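Local coordinates for protein M32 carboxypeptidase (Chitinophagaceae bacterium, PDB 7A03) that probably removes C-terminal amino acids from peptides as a metal-dependent carboxypeptidase of the M32 (Taq) family, at residues F360-R365 with Y389-L394; H155-L160 with E369-D374; A353-T357 with Y492-F497. All blocks are in the same frame, centred on the assembly; numbering follows the deposited sequence. Where two conformers were deposited one is given.

Contact 1 (F360-R365 with Y389-L394)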
loop_
_atom_site.group_PDB
_atom_site.type_symbol
_atom_site.label_atom_id
_atom_site.label_comp_id
_atom_site.label_asym_id
_atom_site.label_seq_id
_atom_site.Cartn_x
_atom_site.Cartn_y
_atom_site.Cartn_z
ATOM N N PHE A 360 11.563 -10.144 0.501
ATOM C CA PHE A 360 12.034 -11.047 -0.543
ATOM C C PHE A 360 10.944 -11.304 -1.575
ATOM O O PHE A 360 11.216 -11.284 -2.787
ATOM C CB PHE A 360 12.575 -12.335 0.059
ATOM C CG PHE A 360 13.891 -12.147 0.759
ATOM C CD1 PHE A 360 13.932 -11.709 2.074
ATOM C CD2 PHE A 360 15.082 -12.336 0.082
ATOM C CE1 PHE A 360 15.148 -11.507 2.711
ATOM C CE2 PHE A 360 16.289 -12.137 0.711
ATOM C CZ PHE A 360 16.319 -11.722 2.020
ATOM N N HIS A 361 9.700 -11.488 -1.114
ATOM C CA HIS A 361 8.578 -11.598 -2.046
ATOM C C HIS A 361 8.578 -10.406 -2.997
ATOM O O HIS A 361 8.499 -10.564 -4.227
ATOM C CB HIS A 361 7.256 -11.662 -1.275
ATOM C CG HIS A 361 7.085 -12.895 -0.434
ATOM N ND1 HIS A 361 6.510 -14.061 -0.908
ATOM C CD2 HIS A 361 7.368 -13.122 0.870
ATOM C CE1 HIS A 361 6.480 -14.960 0.060
ATOM N NE2 HIS A 361 6.996 -14.416 1.149
ATOM N N ILE A 362 8.769 -9.202 -2.446
ATOM C CA ILE A 362 8.701 -8.036 -3.318
ATOM C C ILE A 362 9.894 -8.040 -4.248
ATOM O O ILE A 362 9.768 -7.766 -5.454
ATOM C CB ILE A 362 8.603 -6.738 -2.495
ATOM C CG1 ILE A 362 7.332 -6.723 -1.647
ATOM C CG2 ILE A 362 8.647 -5.512 -3.397
ATOM C CD1 ILE A 362 6.042 -6.619 -2.460
ATOM N N MET A 363 11.065 -8.395 -3.722
ATOM C CA MET A 363 12.263 -8.368 -4.547
ATOM C C MET A 363 12.111 -9.308 -5.731
ATOM O O MET A 363 12.459 -8.950 -6.869
ATOM C CB MET A 363 13.473 -8.750 -3.705
ATOM C CG MET A 363 14.798 -8.529 -4.399
ATOM S SD MET A 363 16.136 -9.126 -3.369
ATOM C CE MET A 363 15.887 -10.893 -3.500
ATOM N N ILE A 364 11.518 -10.484 -5.496
ATOM C CA ILE A 364 11.387 -11.448 -6.578
ATOM C C ILE A 364 10.488 -10.875 -7.659
ATOM O O ILE A 364 10.844 -10.877 -8.848
ATOM C CB ILE A 364 10.888 -12.797 -6.035
ATOM C CG1 ILE A 364 12.009 -13.465 -5.234
ATOM C CG2 ILE A 364 10.424 -13.677 -7.187
ATOM C CD1 ILE A 364 11.523 -14.529 -4.288
ATOM N N ARG A 365 9.370 -10.262 -7.248
ATOM C CA ARG A 365 8.469 -9.671 -8.232
ATOM C C ARG A 365 9.173 -8.543 -8.971
ATOM O O ARG A 365 9.080 -8.435 -10.208
ATOM C CB ARG A 365 7.181 -9.202 -7.545
ATOM C CG ARG A 365 6.280 -10.372 -7.112
ATOM C CD ARG A 365 5.396 -9.994 -5.920
ATOM N NE ARG A 365 4.486 -11.061 -5.498
ATOM C CZ ARG A 365 4.867 -12.191 -4.890
ATOM N NH1 ARG A 365 6.145 -12.422 -4.635
ATOM N NH2 ARG A 365 3.967 -13.097 -4.522
ATOM N N TYR A 389 13.394 -18.593 -8.152
ATOM C CA TYR A 389 13.622 -17.416 -7.313
ATOM C C TYR A 389 13.219 -17.696 -5.868
ATOM O O TYR A 389 13.948 -17.364 -4.918
ATOM C CB TYR A 389 12.816 -16.231 -7.869
ATOM C CG TYR A 389 13.564 -15.320 -8.834
ATOM C CD1 TYR A 389 14.523 -14.427 -8.377
ATOM C CD2 TYR A 389 13.291 -15.343 -10.196
ATOM C CE1 TYR A 389 15.201 -13.591 -9.254
ATOM C CE2 TYR A 389 13.966 -14.509 -11.082
ATOM C CZ TYR A 389 14.920 -13.639 -10.600
ATOM O OH TYR A 389 15.589 -12.807 -11.468
ATOM N N TYR A 390 12.051 -18.312 -5.684
ATOM C CA TYR A 390 11.586 -18.598 -4.333
ATOM C C TYR A 390 12.519 -19.563 -3.611
ATOM O O TYR A 390 12.803 -19.386 -2.419
ATOM C CB TYR A 390 10.155 -19.125 -4.356
ATOM C CG TYR A 390 9.158 -18.021 -4.114
ATOM C CD1 TYR A 390 8.904 -17.070 -5.087
ATOM C CD2 TYR A 390 8.490 -17.912 -2.897
ATOM C CE1 TYR A 390 7.989 -16.035 -4.869
ATOM C CE2 TYR A 390 7.582 -16.882 -2.661
ATOM C CZ TYR A 390 7.327 -15.950 -3.663
ATOM O OH TYR A 390 6.420 -14.918 -3.443
ATOM N N ARG A 391 13.011 -20.584 -4.309
ATOM C CA ARG A 391 13.912 -21.512 -3.642
ATOM C C ARG A 391 15.238 -20.843 -3.312
ATOM O O ARG A 391 15.785 -21.040 -2.220
ATOM C CB ARG A 391 14.144 -22.748 -4.503
ATOM C CG ARG A 391 15.029 -23.770 -3.829
ATOM C CD ARG A 391 14.806 -25.123 -4.430
ATOM N NE ARG A 391 15.501 -26.168 -3.696
ATOM C CZ ARG A 391 15.519 -27.435 -4.086
ATOM N NH1 ARG A 391 14.880 -27.781 -5.196
ATOM N NH2 ARG A 391 16.163 -28.350 -3.377
ATOM N N GLN A 392 15.769 -20.051 -4.244
ATOM C CA GLN A 392 17.084 -19.448 -4.057
ATOM C C GLN A 392 17.082 -18.481 -2.881
ATOM O O GLN A 392 17.976 -18.524 -2.025
ATOM C CB GLN A 392 17.507 -18.734 -5.342
ATOM C CG GLN A 392 18.800 -17.949 -5.206
ATOM C CD GLN A 392 19.191 -17.229 -6.480
ATOM O OE1 GLN A 392 18.585 -17.427 -7.535
ATOM N NE2 GLN A 392 20.211 -16.386 -6.387
ATOM N N TYR A 393 16.080 -17.602 -2.813
ATOM C CA TYR A 393 16.108 -16.524 -1.828
ATOM C C TYR A 393 15.334 -16.811 -0.548
ATOM O O TYR A 393 15.726 -16.315 0.515
ATOM C CB TYR A 393 15.610 -15.217 -2.456
ATOM C CG TYR A 393 16.581 -14.686 -3.490
ATOM C CD1 TYR A 393 17.840 -14.232 -3.116
ATOM C CD2 TYR A 393 16.249 -14.666 -4.841
ATOM C CE1 TYR A 393 18.742 -13.755 -4.058
ATOM C CE2 TYR A 393 17.141 -14.191 -5.788
ATOM C CZ TYR A 393 18.386 -13.742 -5.388
ATOM O OH TYR A 393 19.276 -13.268 -6.323
ATOM N N LEU A 394 14.246 -17.582 -0.604
ATOM C CA LEU A 394 13.471 -17.877 0.594
ATOM C C LEU A 394 13.616 -19.313 1.084
ATOM O O LEU A 394 13.141 -19.623 2.183
ATOM C CB LEU A 394 11.989 -17.539 0.368
ATOM C CG LEU A 394 11.646 -16.044 0.460
ATOM C CD1 LEU A 394 10.247 -15.753 -0.072
ATOM C CD2 LEU A 394 11.783 -15.569 1.902
#

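Contact 2 (H155-L160 with E369-D374)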
loop_
_atom_site.group_PDB
_atom_site.type_symbol
_atom_site.label_atom_id
_atom_site.label_comp_id
_atom_site.label_asym_id
_atom_site.label_seq_id
_atom_site.Cartn_x
_atom_site.Cartn_y
_atom_site.Cartn_z
ATOM N N HIS A 155 16.303 2.562 -18.504
ATOM C CA HIS A 155 15.628 1.270 -18.471
ATOM C C HIS A 155 14.138 1.478 -18.723
ATOM O O HIS A 155 13.517 2.327 -18.060
ATOM C CB HIS A 155 15.850 0.580 -17.118
ATOM C CG HIS A 155 15.547 -0.886 -17.133
ATOM N ND1 HIS A 155 14.276 -1.382 -17.322
ATOM C CD2 HIS A 155 16.353 -1.965 -16.986
ATOM C CE1 HIS A 155 14.308 -2.701 -17.292
ATOM N NE2 HIS A 155 15.556 -3.081 -17.087
ATOM N N PRO A 156 13.542 0.731 -19.658
ATOM C CA PRO A 156 12.106 0.921 -19.947
ATOM C C PRO A 156 11.205 0.723 -18.749
ATOM O O PRO A 156 10.181 1.411 -18.634
ATOM C CB PRO A 156 11.811 -0.135 -21.022
ATOM C CG PRO A 156 12.996 -1.084 -20.993
ATOM C CD PRO A 156 14.167 -0.278 -20.533
ATOM N N TYR A 157 11.552 -0.209 -17.858
ATOM C CA TYR A 157 10.756 -0.437 -16.658
ATOM C C TYR A 157 10.599 0.834 -15.818
ATOM O O TYR A 157 9.599 0.967 -15.106
ATOM C CB TYR A 157 11.407 -1.581 -15.869
ATOM C CG TYR A 157 10.653 -2.104 -14.671
ATOM C CD1 TYR A 157 9.291 -2.370 -14.723
ATOM C CD2 TYR A 157 11.324 -2.356 -13.488
ATOM C CE1 TYR A 157 8.626 -2.868 -13.616
ATOM C CE2 TYR A 157 10.665 -2.838 -12.383
ATOM C CZ TYR A 157 9.322 -3.090 -12.449
ATOM O OH TYR A 157 8.685 -3.581 -11.341
ATOM N N ASN A 158 11.529 1.788 -15.935
ATOM C CA ASN A 158 11.407 3.048 -15.205
ATOM C C ASN A 158 10.125 3.777 -15.555
ATOM O O ASN A 158 9.593 4.526 -14.727
ATOM C CB ASN A 158 12.584 3.960 -15.522
ATOM C CG ASN A 158 13.859 3.496 -14.860
ATOM O OD1 ASN A 158 13.819 2.677 -13.937
ATOM N ND2 ASN A 158 14.993 4.012 -15.318
ATOM N N ALA A 159 9.630 3.601 -16.782
ATOM C CA ALA A 159 8.385 4.267 -17.156
ATOM C C ALA A 159 7.223 3.745 -16.327
ATOM O O ALA A 159 6.325 4.510 -15.941
ATOM C CB ALA A 159 8.111 4.091 -18.651
ATOM N N LEU A 160 7.234 2.444 -16.020
ATOM C CA LEU A 160 6.139 1.860 -15.260
ATOM C C LEU A 160 6.324 2.099 -13.763
ATOM O O LEU A 160 5.362 2.453 -13.069
ATOM C CB LEU A 160 6.020 0.369 -15.593
ATOM C CG LEU A 160 5.915 0.071 -17.101
ATOM C CD1 LEU A 160 5.705 -1.415 -17.343
ATOM C CD2 LEU A 160 4.765 0.851 -17.698
ATOM N N GLU A 369 9.624 -8.543 -12.915
ATOM C CA GLU A 369 9.013 -7.516 -13.743
ATOM C C GLU A 369 10.075 -6.809 -14.549
ATOM O O GLU A 369 9.895 -6.563 -15.755
ATOM C CB GLU A 369 8.214 -6.523 -12.906
ATOM C CG GLU A 369 6.882 -7.067 -12.473
ATOM C CD GLU A 369 6.071 -6.073 -11.702
ATOM O OE1 GLU A 369 6.460 -4.886 -11.670
ATOM O OE2 GLU A 369 5.046 -6.483 -11.128
ATOM N N LYS A 370 11.231 -6.568 -13.926
ATOM C CA LYS A 370 12.274 -5.822 -14.606
ATOM C C LYS A 370 12.758 -6.598 -15.816
ATOM O O LYS A 370 13.032 -6.005 -16.866
ATOM C CB LYS A 370 13.415 -5.533 -13.627
ATOM C CG LYS A 370 14.558 -4.719 -14.216
ATOM C CD LYS A 370 15.628 -4.416 -13.166
ATOM C CE LYS A 370 16.000 -5.660 -12.380
ATOM N NZ LYS A 370 17.267 -5.484 -11.620
ATOM N N GLY A 371 12.789 -7.932 -15.705
ATOM C CA GLY A 371 13.203 -8.750 -16.826
ATOM C C GLY A 371 12.119 -8.909 -17.865
ATOM O O GLY A 371 12.416 -8.993 -19.061
ATOM N N LEU A 372 10.857 -8.942 -17.435
ATOM C CA LEU A 372 9.773 -9.064 -18.405
ATOM C C LEU A 372 9.705 -7.824 -19.279
ATOM O O LEU A 372 9.476 -7.917 -20.493
ATOM C CB LEU A 372 8.441 -9.285 -17.691
ATOM C CG LEU A 372 8.227 -10.653 -17.031
ATOM C CD1 LEU A 372 6.932 -10.649 -16.235
ATOM C CD2 LEU A 372 8.216 -11.782 -18.059
ATOM N N ILE A 373 9.947 -6.659 -18.681
ATOM C CA ILE A 373 9.771 -5.404 -19.398
ATOM C C ILE A 373 10.995 -5.054 -20.239
ATOM O O ILE A 373 10.864 -4.410 -21.287
ATOM C CB ILE A 373 9.362 -4.293 -18.416
ATOM C CG1 ILE A 373 8.043 -4.669 -17.735
ATOM C CG2 ILE A 373 9.218 -2.962 -19.132
ATOM C CD1 ILE A 373 6.889 -4.903 -18.711
ATOM N N ASP A 374 12.196 -5.458 -19.818
ATOM C CA ASP A 374 13.366 -5.212 -20.654
ATOM C C ASP A 374 13.579 -6.281 -21.718
ATOM O O ASP A 374 14.385 -6.071 -22.632
ATOM C CB ASP A 374 14.631 -4.918 -19.828
ATOM C CG ASP A 374 15.192 -6.142 -19.103
ATOM O OD1 ASP A 374 14.854 -7.294 -19.447
ATOM O OD2 ASP A 374 16.002 -5.938 -18.172
#

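Contact 3 (A353-T357 with Y492-F497)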
loop_
_atom_site.group_PDB
_atom_site.type_symbol
_atom_site.label_atom_id
_atom_site.label_comp_id
_atom_site.label_asym_id
_atom_site.label_seq_id
_atom_site.Cartn_x
_atom_site.Cartn_y
_atom_site.Cartn_z
ATOM N N ALA A 353 3.116 -13.130 4.694
ATOM C CA ALA A 353 4.502 -13.113 5.131
ATOM C C ALA A 353 4.735 -12.118 6.267
ATOM O O ALA A 353 4.116 -11.054 6.336
ATOM C CB ALA A 353 5.405 -12.761 3.946
ATOM N N ASP A 354 5.658 -12.477 7.158
ATOM C CA ASP A 354 6.099 -11.562 8.197
ATOM C C ASP A 354 6.866 -10.384 7.579
ATOM O O ASP A 354 7.274 -10.407 6.409
ATOM C CB ASP A 354 7.049 -12.285 9.137
ATOM C CG ASP A 354 8.275 -12.793 8.411
ATOM O OD1 ASP A 354 9.264 -12.035 8.279
ATOM O OD2 ASP A 354 8.231 -13.946 7.946
ATOM N N GLU A 355 7.107 -9.361 8.400
ATOM C CA GLU A 355 7.691 -8.110 7.908
ATOM C C GLU A 355 9.144 -8.238 7.446
ATOM O O GLU A 355 9.672 -7.276 6.872
ATOM C CB GLU A 355 7.559 -6.988 8.952
ATOM C CG GLU A 355 8.490 -7.135 10.141
ATOM C CD GLU A 355 8.283 -6.056 11.209
ATOM O OE1 GLU A 355 8.157 -4.854 10.864
ATOM O OE2 GLU A 355 8.265 -6.428 12.400
ATOM N N ILE A 356 9.816 -9.363 7.685
ATOM C CA ILE A 356 11.177 -9.524 7.181
ATOM C C ILE A 356 11.122 -10.211 5.828
ATOM O O ILE A 356 11.550 -9.648 4.810
ATOM C CB ILE A 356 12.087 -10.298 8.155
ATOM C CG1 ILE A 356 12.132 -9.589 9.511
ATOM C CG2 ILE A 356 13.480 -10.456 7.573
ATOM C CD1 ILE A 356 12.657 -8.171 9.436
ATOM N N THR A 357 10.585 -11.432 5.808
ATOM C CA THR A 357 10.553 -12.190 4.564
ATOM C C THR A 357 9.692 -11.520 3.499
ATOM O O THR A 357 9.926 -11.757 2.309
ATOM C CB THR A 357 10.064 -13.619 4.817
ATOM O OG1 THR A 357 8.725 -13.574 5.330
ATOM C CG2 THR A 357 10.980 -14.337 5.791
ATOM N N TYR A 492 15.996 -1.078 12.814
ATOM C CA TYR A 492 14.752 -1.397 13.505
ATOM C C TYR A 492 14.542 -2.910 13.590
ATOM O O TYR A 492 14.197 -3.457 14.654
ATOM C CB TYR A 492 13.610 -0.717 12.730
ATOM C CG TYR A 492 12.269 -1.422 12.790
ATOM C CD1 TYR A 492 11.477 -1.340 13.928
ATOM C CD2 TYR A 492 11.787 -2.143 11.699
ATOM C CE1 TYR A 492 10.256 -1.982 13.997
ATOM C CE2 TYR A 492 10.558 -2.788 11.762
ATOM C CZ TYR A 492 9.807 -2.700 12.915
ATOM O OH TYR A 492 8.589 -3.322 12.986
ATOM N N ALA A 493 14.805 -3.611 12.484
ATOM C CA ALA A 493 14.574 -5.050 12.428
ATOM C C ALA A 493 15.601 -5.816 13.250
ATOM O O ALA A 493 15.254 -6.747 13.982
ATOM C CB ALA A 493 14.624 -5.505 10.968
ATOM N N ALA A 494 16.879 -5.472 13.101
ATOM C CA ALA A 494 17.923 -6.089 13.907
ATOM C C ALA A 494 17.683 -5.842 15.389
ATOM O O ALA A 494 17.838 -6.755 16.204
ATOM C CB ALA A 494 19.296 -5.565 13.480
ATOM N N GLY A 495 17.284 -4.618 15.758
ATOM C CA GLY A 495 17.034 -4.334 17.160
ATOM C C GLY A 495 15.933 -5.195 17.739
ATOM O O GLY A 495 15.994 -5.598 18.906
ATOM N N LYS A 496 14.919 -5.503 16.928
ATOM C CA LYS A 496 13.845 -6.349 17.431
ATOM C C LYS A 496 14.185 -7.837 17.379
ATOM O O LYS A 496 13.792 -8.585 18.281
ATOM C CB LYS A 496 12.545 -6.051 16.676
ATOM C CG LYS A 496 11.471 -7.090 16.866
ATOM C CD LYS A 496 10.097 -6.490 16.658
ATOM C CE LYS A 496 9.944 -5.970 15.250
ATOM N NZ LYS A 496 8.509 -5.636 14.993
ATOM N N PHE A 497 14.937 -8.291 16.370
ATOM C CA PHE A 497 15.089 -9.727 16.125
ATOM C C PHE A 497 16.425 -10.338 16.568
ATOM O O PHE A 497 16.517 -11.569 16.638
ATOM C CB PHE A 497 14.843 -10.030 14.638
ATOM C CG PHE A 497 13.428 -9.822 14.218
ATOM C CD1 PHE A 497 12.434 -10.686 14.670
ATOM C CD2 PHE A 497 13.071 -8.754 13.407
ATOM C CE1 PHE A 497 11.124 -10.495 14.296
ATOM C CE2 PHE A 497 11.758 -8.560 13.028
ATOM C CZ PHE A 497 10.781 -9.430 13.475
#

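Contact 1 (F360-R365 with Y389-L394)
The polar centre of this contact is the hydroxyl of Tyr-390, which makes three hydrogen bonds with helix 358-374. Arg-365 NH1 donates to Tyr-390 OH at 2.8 Å and 164°, Arg-365 NH2 reaches Tyr-390 OH less directly at 3.2 Å and 135°, and His-361 ND1 lies 2.7 Å from Tyr-390 OH, near the plane of the imidazole. The CA-to-CB bond of Arg-365 points away from 389-394, yet the side chain's end returns to Tyr-390; NH1 also donates to His-361 O (3.0 Å), within its own helix. Farther out, Arg-365 makes a salt bridge with Asp-408 and a cation-pi contact with Phe-419. Beside this cluster, Ile-364 CD1 sits over the Tyr-390 ring, 4.1 Å from its centroid, while Ile-364 CG2 meets Tyr-389 CB at 3.6 Å. Leu-394 CD1 covers one face of the His-361 ring, 3.9 Å from the centroid and 15° off the normal. On the neighbouring flank of Ile-364, Met-363 CE makes a CH-pi contact over the Tyr-393 ring (3.8 Å from the centroid, 9° off the normal); Met-363 SD, 5.4 Å from that centroid, adds a Met-aromatic contact. Phe-360 CB packs on Leu-394 CD2 at 3.8 Å. The segment axes approach to 10.4 Å at 137°, leaving room for bulky side chains. This is oblique, broadly antiparallel helix-helix packing within the largely helical M32 fold, joining two successive helices through a buried Tyr-His-Arg network.

Contact 2 (H155-L160 with E369-D374)
Ile-373 is the chief projection from helix 358-374, fitting among three side chains of 155-160: its CG2 lies 4.3 Å from Pro-156 CB, its CG1 4.0 Å from Tyr-157 CD1 and its CD1 3.9 Å from Leu-160 CD1. In return, the Tyr-157 ring lies flat against the helix backbone: Lys-370 CA sits over its face, 4.1 Å from the centroid and 23° off the normal. The ring's tip reaches Glu-369, where Tyr-157 OH donates to Glu-369 OE1 at 2.6 Å; Gly-417 and Trp-411 also bind this carboxylate. At the Asp-374 end, the His-155 ring makes two bonds: NE2 donates to Asp-374 OD2 (3.1 Å, 142°) and ND1 accepts from Tyr-157 N (3.0 Å). Asp-374 OD1 turns instead to Ser-376 N. Thr-147 of helix 129-150 flanks Ile-373, whereas Val-170 borders His-155, Tyr-157 and Lys-370. The arrangement is a side-chain-capped helix start packed on the last turn of another helix, with a His-carboxylate hydrogen bond across the junction.

Contact 3 (A353-T357 with Y492-F497)
Ala-353 begins the segment out of reach of helix 486-497; the contact itself is made by Glu-355 and Ile-356. Asp-354 organises the turn: its OD1 accepts from Ile-356 N at 2.8 Å, an Asx turn, and from Thr-357 N at 2.9 Å (162°), while Asp-354 OD2 accepts from Thr-357 OG1 at 2.7 Å. Gln-345 N also donates to OD2, linking the turn to an earlier part of the same loop. Held in this bend, Glu-355 directs its CA-to-CB bond toward the helix and supplies the polar half of the contact. Its two carboxylate oxygens have separate partners: Tyr-492 OH donates to Glu-355 OE1 at 2.7 Å, and Lys-496 NZ forms a salt bridge with Glu-355 OE2 at 2.7 Å. Because Tyr-492 and Lys-496 are four residues apart, they project from neighbouring turns on one side of the helix, and Lys-496 NZ also donates to Tyr-492 OH at 3.1 Å. Asn-342 OD1 is a further acceptor for this ammonium group. Ile-356 then provides the apolar half, with CD1 3.7 Å from Ala-493 CB and CG1 3.7 Å from Phe-497 CE2. Leu-188 and Ile-191 of helix 170-192 extend this apolar patch, packing on Ile-356 and Phe-497 respectively. Thr-357 closes the segment beyond reach of 492-497, bonded to Asp-354 as described. The whole is an Asx turn leading toward helix 358-374, joined to the C-terminal helix of the M32 fold by the mutually hydrogen-bonded Glu-355, Lys-496 and Tyr-492, the first two also salt-bridged, beside an aliphatic-aromatic patch.

How the contacts relate
Helix 358-374 is the common element: contact 1 uses its first half, contact 2 its C-terminal end, and contact 3 the turn leading into it. Contacts 1 and 3 have centres about 16 Å apart and touch directly, His-361 NE2 lying 3.6 Å from Ala-353 CB and Leu-394 CD2 3.9 Å from Thr-357 CB. The centres of contacts 1 and 2 are about 18 Å apart, connected through the helix itself. Contacts 2 and 3 stay separate, with nearest atoms about 15 Å apart. The HExxH pattern on helix 258-277 (His-267, Glu-268, His-271), the likely metal site although no metal is bound to these histidines here, belongs to none of the three.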